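PDB 5L3W: signal recognition particle receptor FtsY from Sulfolobus acidocaldarius, which is the receptor for the signal recognition particle, an SRP54-type protein whose NG domain joins a helical bundle to a P-loop domain, captured here with guanosine-5'-diphosphate. Local coordinates for residues D253-T258 against Y274-P279; L229-L234 against E241-F246; K97-E102 against V280-V285. All coordinates share one frame; numbering follows the deposited sequence.

From the N terminus, residues 97-102 come first, leading into helix 100-105, and are separated by 177 residues from their partner segment, 280-285; contact 3 thus spans the longest loop, and the other two lie within it. Contact 2 is the first to close, between strand 226-232 and the helix that follows it, 236-249. Contact 1 then opens on strand 254-258 and closes where the chain leaves helix 267-275, and contact 3 closes last. Contacts 1 and 2 are therefore in series, and no two contacts cross. All three meet on one sheet, where strands 226-232, 254-258 and 280-284 are parallel neighbours: A254 O bonds to L229 N (2.9 Å), and V255 O to V281 N (3.0 Å).

Contact 1. Residues D253-T258 against Y274-P279; sequences DAVILT and YELKKP
V255 and L257 of strand 254-258 meet L276 and the K278-P279 loop, within a beta-alpha-beta crossover: the chain leaves this strand, runs through helix 267-275 and returns as the parallel strand 280-284. The contact belongs to the P-loop GTPase domain of the receptor.

One hydrogen bond spans the two segments. V255 N donates to P279 O at 2.8 Å, and the C=O points almost straight at the donor (164°); the bond lies just ahead of strand 280-284. The same carbonyl oxygen receives a CA-H...O contact from A254 CA at 3.4 Å.

The apolar contacts gather around L276, whose CD1 lies 4.2 Å from V255 CG1 and equally far from L257 CD2, so one methyl is shared by two strand side chains. With its CG1 anti to the backbone N (chi1 166°), V255 sends that branch to L276 and turns CG2 toward K278 CB. The V255 side chain crosses those of L276 and K278 at about a right angle. L276 also rests on L240 and A243 of helix 236-249.

Polar ends look outside the pair: D253 OD2 accepts from R227 N, and K278, bent at chi2 and chi4, brings NZ to Y252 O. Its aliphatic part meanwhile lies against the D253 carbonyl, and on that same oxygen P279 CD closes to 3.5 Å.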
# COMPACT_ATOMS: atom_id res chain seq x y z
N ASP A 253 7.22 -6.41 6.36
CA ASP A 253 7.86 -5.20 5.87
C ASP A 253 6.90 -4.14 5.34
O ASP A 253 7.24 -2.96 5.37
CB ASP A 253 8.86 -5.56 4.76
CG ASP A 253 9.76 -6.72 5.14
OD1 ASP A 253 10.46 -6.64 6.18
OD2 ASP A 253 9.77 -7.73 4.39
N ALA A 254 5.74 -4.53 4.81
CA ALA A 254 4.90 -3.58 4.10
C ALA A 254 3.48 -4.11 4.09
O ALA A 254 3.23 -5.29 4.36
CB ALA A 254 5.40 -3.33 2.68
N VAL A 255 2.54 -3.22 3.76
CA VAL A 255 1.11 -3.51 3.77
C VAL A 255 0.56 -3.26 2.37
O VAL A 255 1.00 -2.35 1.68
CB VAL A 255 0.41 -2.61 4.81
CG1 VAL A 255 -1.12 -2.60 4.65
CG2 VAL A 255 0.82 -3.03 6.23
N ILE A 256 -0.40 -4.08 1.95
CA ILE A 256 -1.25 -3.74 0.82
C ILE A 256 -2.69 -3.64 1.33
O ILE A 256 -3.22 -4.61 1.89
CB ILE A 256 -1.15 -4.76 -0.32
CG1 ILE A 256 0.25 -4.68 -0.96
CG2 ILE A 256 -2.25 -4.50 -1.39
CD1 ILE A 256 0.46 -5.64 -2.12
N LEU A 257 -3.30 -2.48 1.12
CA LEU A 257 -4.68 -2.23 1.53
C LEU A 257 -5.61 -2.59 0.39
O LEU A 257 -5.49 -2.05 -0.72
CB LEU A 257 -4.86 -0.75 1.90
CG LEU A 257 -4.09 -0.21 3.10
CD1 LEU A 257 -4.44 1.27 3.27
CD2 LEU A 257 -4.47 -1.01 4.34
N THR A 258 -6.55 -3.49 0.65
CA THR A 258 -7.52 -3.89 -0.34
C THR A 258 -8.81 -3.13 -0.10
O THR A 258 -9.01 -2.54 0.97
CB THR A 258 -7.79 -5.39 -0.28
OG1 THR A 258 -8.48 -5.69 0.94
CG2 THR A 258 -6.47 -6.15 -0.29
N TYR A 274 -2.70 5.88 9.06
CA TYR A 274 -2.00 6.68 10.06
C TYR A 274 -1.58 5.84 11.26
O TYR A 274 -0.53 6.09 11.86
CB TYR A 274 -2.88 7.84 10.52
CG TYR A 274 -2.22 8.82 11.46
CD1 TYR A 274 -1.11 9.56 11.06
CD2 TYR A 274 -2.71 9.03 12.75
CE1 TYR A 274 -0.51 10.48 11.91
CE2 TYR A 274 -2.12 9.96 13.59
CZ TYR A 274 -1.02 10.68 13.17
OH TYR A 274 -0.42 11.60 14.00
N GLU A 275 -2.40 4.88 11.65
CA GLU A 275 -2.12 4.06 12.82
C GLU A 275 -1.26 2.85 12.48
O GLU A 275 -0.73 2.22 13.40
CB GLU A 275 -3.42 3.60 13.48
CG GLU A 275 -4.51 4.65 13.44
CD GLU A 275 -5.27 4.74 14.74
OE1 GLU A 275 -4.77 4.21 15.75
OE2 GLU A 275 -6.37 5.34 14.75
N LEU A 276 -1.13 2.51 11.20
CA LEU A 276 -0.17 1.49 10.79
C LEU A 276 1.25 1.99 10.99
O LEU A 276 1.54 3.18 10.86
CB LEU A 276 -0.40 1.09 9.32
CG LEU A 276 -1.79 0.48 9.11
CD1 LEU A 276 -2.11 0.16 7.64
CD2 LEU A 276 -1.93 -0.78 9.98
N LYS A 277 2.15 1.06 11.31
CA LYS A 277 3.55 1.37 11.49
C LYS A 277 4.39 1.07 10.26
O LYS A 277 5.44 1.69 10.08
CB LYS A 277 4.08 0.59 12.71
CG LYS A 277 3.49 1.14 14.01
CD LYS A 277 3.51 0.12 15.15
CE LYS A 277 4.89 -0.01 15.74
NZ LYS A 277 4.91 -0.90 16.93
N LYS A 278 3.95 0.17 9.38
CA LYS A 278 4.59 -0.25 8.15
C LYS A 278 4.04 0.51 6.95
O LYS A 278 2.86 0.89 6.93
CB LYS A 278 4.38 -1.76 7.93
CG LYS A 278 5.46 -2.64 8.56
CD LYS A 278 5.51 -2.54 10.08
CE LYS A 278 6.59 -3.47 10.65
NZ LYS A 278 7.94 -3.26 10.02
N PRO A 279 4.86 0.72 5.92
CA PRO A 279 4.38 1.44 4.73
C PRO A 279 3.29 0.68 3.97
O PRO A 279 3.30 -0.54 3.89
CB PRO A 279 5.64 1.59 3.86
CG PRO A 279 6.63 0.53 4.39
CD PRO A 279 6.30 0.41 5.87

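Contact 2. Residues L229-L234 against E241-F246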
# COMPACT_ATOMS: atom_id res chain seq x y z
N LEU A 229 1.86 -7.81 4.45
CA LEU A 229 0.59 -8.06 5.11
C LEU A 229 -0.54 -7.47 4.27
O LEU A 229 -0.43 -6.36 3.75
CB LEU A 229 0.59 -7.43 6.50
CG LEU A 229 -0.68 -7.54 7.33
CD1 LEU A 229 -1.08 -9.02 7.57
CD2 LEU A 229 -0.49 -6.80 8.63
N ILE A 230 -1.62 -8.23 4.13
CA ILE A 230 -2.80 -7.81 3.40
C ILE A 230 -3.86 -7.43 4.41
O ILE A 230 -4.18 -8.22 5.30
CB ILE A 230 -3.32 -8.93 2.48
CG1 ILE A 230 -2.20 -9.52 1.62
CG2 ILE A 230 -4.44 -8.40 1.59
CD1 ILE A 230 -1.73 -8.58 0.56
N LEU A 231 -4.42 -6.24 4.27
CA LEU A 231 -5.42 -5.73 5.21
C LEU A 231 -6.59 -5.15 4.44
O LEU A 231 -6.39 -4.48 3.43
CB LEU A 231 -4.84 -4.65 6.13
CG LEU A 231 -3.73 -5.02 7.11
CD1 LEU A 231 -3.37 -3.77 7.87
CD2 LEU A 231 -4.22 -6.12 8.06
N ASP A 232 -7.80 -5.42 4.93
CA ASP A 232 -9.04 -4.80 4.44
C ASP A 232 -9.07 -3.34 4.89
O ASP A 232 -9.18 -3.07 6.09
CB ASP A 232 -10.22 -5.58 5.03
CG ASP A 232 -11.57 -5.19 4.42
OD1 ASP A 232 -11.79 -4.00 4.09
OD2 ASP A 232 -12.42 -6.10 4.28
N SER A 233 -9.01 -2.40 3.93
CA SER A 233 -8.99 -0.98 4.33
C SER A 233 -10.24 -0.56 5.08
O SER A 233 -10.23 0.49 5.72
CB SER A 233 -8.79 -0.06 3.12
OG SER A 233 -9.88 -0.12 2.24
N LEU A 234 -11.29 -1.37 5.06
CA LEU A 234 -12.54 -1.03 5.71
C LEU A 234 -12.67 -1.60 7.12
O LEU A 234 -13.65 -1.30 7.80
CB LEU A 234 -13.71 -1.52 4.86
CG LEU A 234 -14.49 -0.51 4.01
CD1 LEU A 234 -13.59 0.59 3.43
CD2 LEU A 234 -15.25 -1.23 2.89
N GLU A 241 -5.77 -4.52 14.72
CA GLU A 241 -5.46 -5.66 15.57
C GLU A 241 -4.70 -6.73 14.79
O GLU A 241 -3.74 -7.32 15.31
CB GLU A 241 -6.75 -6.20 16.17
CG GLU A 241 -6.57 -6.89 17.51
CD GLU A 241 -6.21 -5.92 18.62
OE1 GLU A 241 -6.70 -4.77 18.59
OE2 GLU A 241 -5.44 -6.31 19.53
N GLN A 242 -5.08 -6.99 13.54
CA GLN A 242 -4.32 -7.93 12.73
C GLN A 242 -2.89 -7.46 12.52
O GLN A 242 -1.94 -8.26 12.63
CB GLN A 242 -5.00 -8.13 11.38
CG GLN A 242 -6.33 -8.86 11.46
CD GLN A 242 -7.23 -8.50 10.30
OE1 GLN A 242 -6.75 -8.07 9.23
NE2 GLN A 242 -8.53 -8.63 10.50
N ALA A 243 -2.70 -6.17 12.23
CA ALA A 243 -1.35 -5.66 12.00
C ALA A 243 -0.50 -5.78 13.27
O ALA A 243 0.67 -6.17 13.21
CB ALA A 243 -1.40 -4.21 11.51
N ARG A 244 -1.07 -5.47 14.43
CA ARG A 244 -0.31 -5.54 15.67
C ARG A 244 0.11 -6.97 16.00
O ARG A 244 1.22 -7.21 16.48
CB ARG A 244 -1.13 -4.91 16.80
CG ARG A 244 -0.60 -5.15 18.22
CD ARG A 244 0.79 -4.54 18.46
NE ARG A 244 0.77 -3.08 18.60
CZ ARG A 244 1.71 -2.38 19.24
NH1 ARG A 244 2.75 -3.00 19.81
NH2 ARG A 244 1.61 -1.05 19.31
N HIS A 245 -0.76 -7.95 15.74
CA HIS A 245 -0.39 -9.32 16.08
C HIS A 245 0.63 -9.90 15.10
O HIS A 245 1.53 -10.64 15.52
CB HIS A 245 -1.64 -10.21 16.14
CG HIS A 245 -2.64 -9.80 17.17
ND1 HIS A 245 -3.63 -10.64 17.62
CD2 HIS A 245 -2.81 -8.63 17.83
CE1 HIS A 245 -4.37 -10.01 18.51
NE2 HIS A 245 -3.90 -8.79 18.66
N PHE A 246 0.51 -9.62 13.80
CA PHE A 246 1.57 -10.03 12.89
C PHE A 246 2.88 -9.30 13.19
O PHE A 246 3.96 -9.88 13.03
CB PHE A 246 1.16 -9.82 11.42
CG PHE A 246 0.24 -10.90 10.89
CD1 PHE A 246 0.71 -12.18 10.64
CD2 PHE A 246 -1.09 -10.65 10.65
CE1 PHE A 246 -0.13 -13.18 10.17
CE2 PHE A 246 -1.95 -11.65 10.18
CZ PHE A 246 -1.46 -12.92 9.94
O HOH W 1 -5.16 -9.67 7.53
O HOH W 2 -7.94 -6.57 7.60
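L229 and L231 of strand 229-232 face helix 241-246, which runs back nearly antiparallel to the strand, the two axes 162° apart and 9.5 Å distant at closest approach. L229 CA is nearest A243 CA, and L231 CA nearest Q242 CA.

L229 divides its two methyls between A243 and F246, about one helical turn apart. With CG anti to the backbone N (chi1 178°), the side chain extends to the helix, where the branches part: CD2 sits 3.7 Å from A243 CA, while CD1 comes 3.5 Å from F246 CD2, meeting the ring obliquely. L231 CD1 also reaches A243 CB, next to L229 CD2, at 4.2 Å. This is the strand-to-helix packing of the beta-alpha-beta unit 226-232, 236-249, 254-258 in the GTPase domain, with helix 236-249 lying on the sheet.

Q242 supplies the polar part. Extended beyond CG, its side chain lies alongside L231, the two pointing opposite ways, with OE1 3.4 Å from L231 CD2. Two waters then donate to this one oxygen: the first also donates to I230 O, 2.8 Å away, and the second accepts from D232 N at 2.9 Å. Beyond the strand end, D232 OD1 accepts from L234 N in an Asx turn, and its OD2 forms a salt bridge with K259.

Contact 3. Residues K97-E102 against V280-V285; sequences KTDLIE and VVYMGV. With GDP (guanosine-5'-diphosphate), chain B.
The ring of Y282 meets residues 97-102 with its hydroxyl end. L100 CB lies at the ring edge near its plane, 3.8 Å from CE2, and T98 O approaches the same part of the ring obliquely. The D99 carboxylate crosses near the hydroxyl, its plane turned 76° from the ring.

The hydroxyl itself takes a hydrogen bond from L100 N, 3.1 Å from OH and fairly straight (158° at the hydrogen). L100 is the first residue of helix 100-105, so the phenol serves a backbone N-H at the very start of the helix. D99 holds the N-cap position: with CG anti to the backbone N (chi1 -163°), its OD1 takes a weak capping bond from I101 N. Two side chains, one from each segment, thus meet the N-H groups of L100 and I101 in succession.

Before the helix, the side chains of T98 and V281 lie side by side and head-to-tail. T98 CG2 packs 3.5 Å from V281 O, while OG1 stands 3.9 Å from V281 CG1; that hydroxyl is buried by the contact without a partner in the model.

At the far end of the strand G284 and V285 belong to the guanosine-5'-diphosphate pocket, GDP O6 lying 3.0 Å from G284 C. The contact thus packs the segment leading into helix 100-105 on the sheet of the P-loop GTPase domain. Strand 280-284 runs between strands 254-258 and 292-294; Y282 touches L292 and P294 of the latter, while M134 of helix 124-137 packs against both Y282 and I101.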
# COMPACT_ATOMS: atom_id res chain seq x y z
N LYS A 97 10.65 3.70 0.64
CA LYS A 97 10.54 3.31 -0.76
C LYS A 97 9.43 2.27 -0.94
O LYS A 97 9.17 1.43 -0.07
CB LYS A 97 11.88 2.79 -1.28
CG LYS A 97 13.00 3.83 -1.26
CD LYS A 97 12.50 5.18 -1.77
CE LYS A 97 13.55 6.29 -1.61
NZ LYS A 97 12.98 7.62 -1.97
N THR A 98 8.78 2.33 -2.10
CA THR A 98 7.49 1.69 -2.35
C THR A 98 7.46 0.86 -3.62
O THR A 98 6.61 -0.04 -3.74
CB THR A 98 6.40 2.79 -2.39
OG1 THR A 98 5.89 3.03 -1.07
CG2 THR A 98 5.22 2.50 -3.38
N ASP A 99 8.36 1.10 -4.57
CA ASP A 99 8.34 0.47 -5.88
C ASP A 99 8.89 -0.95 -5.75
O ASP A 99 10.10 -1.15 -5.59
CB ASP A 99 9.17 1.28 -6.88
CG ASP A 99 8.87 0.92 -8.33
OD1 ASP A 99 8.30 -0.16 -8.58
OD2 ASP A 99 9.23 1.72 -9.22
N LEU A 100 7.99 -1.93 -5.82
CA LEU A 100 8.40 -3.32 -5.71
C LEU A 100 9.24 -3.74 -6.90
O LEU A 100 10.16 -4.56 -6.75
CB LEU A 100 7.16 -4.21 -5.60
CG LEU A 100 7.47 -5.68 -5.39
CD1 LEU A 100 8.17 -5.90 -4.04
CD2 LEU A 100 6.19 -6.48 -5.50
N ILE A 101 8.95 -3.19 -8.08
CA ILE A 101 9.69 -3.57 -9.28
C ILE A 101 11.16 -3.19 -9.15
O ILE A 101 12.05 -4.01 -9.39
CB ILE A 101 9.06 -2.94 -10.54
CG1 ILE A 101 7.55 -3.20 -10.59
CG2 ILE A 101 9.71 -3.50 -11.80
CD1 ILE A 101 7.20 -4.68 -10.68
N GLU A 102 11.43 -1.94 -8.75
CA GLU A 102 12.82 -1.53 -8.54
C GLU A 102 13.44 -2.27 -7.36
O GLU A 102 14.64 -2.57 -7.38
CB GLU A 102 12.91 -0.02 -8.32
CG GLU A 102 12.59 0.82 -9.54
CD GLU A 102 13.74 0.90 -10.55
OE1 GLU A 102 14.28 -0.16 -10.95
OE2 GLU A 102 14.09 2.04 -10.94
N VAL A 280 2.36 1.44 3.40
CA VAL A 280 1.40 0.92 2.43
C VAL A 280 1.98 1.10 1.04
O VAL A 280 2.18 2.23 0.59
CB VAL A 280 0.04 1.61 2.56
CG1 VAL A 280 -0.91 1.09 1.49
CG2 VAL A 280 -0.53 1.40 3.94
N VAL A 281 2.23 -0.00 0.33
CA VAL A 281 2.98 0.07 -0.92
C VAL A 281 2.06 -0.05 -2.14
O VAL A 281 2.29 0.60 -3.16
CB VAL A 281 4.11 -0.98 -0.94
CG1 VAL A 281 5.18 -0.62 0.08
CG2 VAL A 281 3.58 -2.37 -0.62
N TYR A 282 0.99 -0.83 -2.04
CA TYR A 282 -0.01 -0.84 -3.11
C TYR A 282 -1.39 -0.85 -2.49
O TYR A 282 -1.56 -1.11 -1.30
CB TYR A 282 0.16 -2.04 -4.07
CG TYR A 282 1.45 -1.95 -4.85
CD1 TYR A 282 1.52 -1.26 -6.04
CD2 TYR A 282 2.62 -2.52 -4.35
CE1 TYR A 282 2.71 -1.15 -6.74
CE2 TYR A 282 3.82 -2.41 -5.03
CZ TYR A 282 3.86 -1.73 -6.22
OH TYR A 282 5.06 -1.63 -6.90
N MET A 283 -2.39 -0.54 -3.33
CA MET A 283 -3.79 -0.48 -2.91
C MET A 283 -4.65 -1.22 -3.93
O MET A 283 -4.57 -0.94 -5.13
CB MET A 283 -4.28 0.97 -2.77
CG MET A 283 -3.40 1.85 -1.90
SD MET A 283 -4.11 3.48 -1.59
CE MET A 283 -4.11 4.23 -3.22
N GLY A 284 -5.45 -2.16 -3.45
CA GLY A 284 -6.46 -2.78 -4.30
C GLY A 284 -7.64 -1.84 -4.44
O GLY A 284 -8.13 -1.29 -3.46
N VAL A 285 -8.09 -1.65 -5.68
CA VAL A 285 -9.16 -0.71 -5.96
C VAL A 285 -10.24 -1.38 -6.80
O VAL A 285 -10.93 -0.72 -7.59
CB VAL A 285 -8.61 0.55 -6.68
CG1 VAL A 285 -7.60 1.27 -5.78
CG2 VAL A 285 -8.00 0.17 -8.02
PB GDP B . -9.19 -14.33 0.75
O1B GDP B . -8.20 -14.93 -0.23
O2B GDP B . -8.42 -13.70 1.89
O3B GDP B . -10.10 -15.38 1.33
O3A GDP B . -9.99 -13.16 -0.01
PA GDP B . -10.36 -13.16 -1.58
O1A GDP B . -9.17 -12.98 -2.49
O2A GDP B . -11.14 -14.41 -1.93
O5' GDP B . -11.31 -11.87 -1.65
C5' GDP B . -12.57 -11.85 -0.97
C4' GDP B . -13.51 -10.90 -1.69
O4' GDP B . -12.99 -9.57 -1.61
C3' GDP B . -13.58 -11.26 -3.17
O3' GDP B . -14.92 -11.28 -3.66
C2' GDP B . -12.80 -10.16 -3.85
O2' GDP B . -13.28 -9.91 -5.17
C1' GDP B . -12.98 -8.98 -2.91
N9 GDP B . -11.88 -8.01 -3.08
C8 GDP B . -10.56 -8.25 -2.93
N7 GDP B . -9.83 -7.14 -3.19
C5 GDP B . -10.70 -6.16 -3.52
C6 GDP B . -10.62 -4.72 -3.89
O6 GDP B . -9.52 -4.14 -3.97
N1 GDP B . -11.76 -4.08 -4.16
C2 GDP B . -12.96 -4.67 -4.09
N2 GDP B . -14.07 -3.93 -4.37
N3 GDP B . -13.12 -5.97 -3.74
C4 GDP B . -12.04 -6.74 -3.45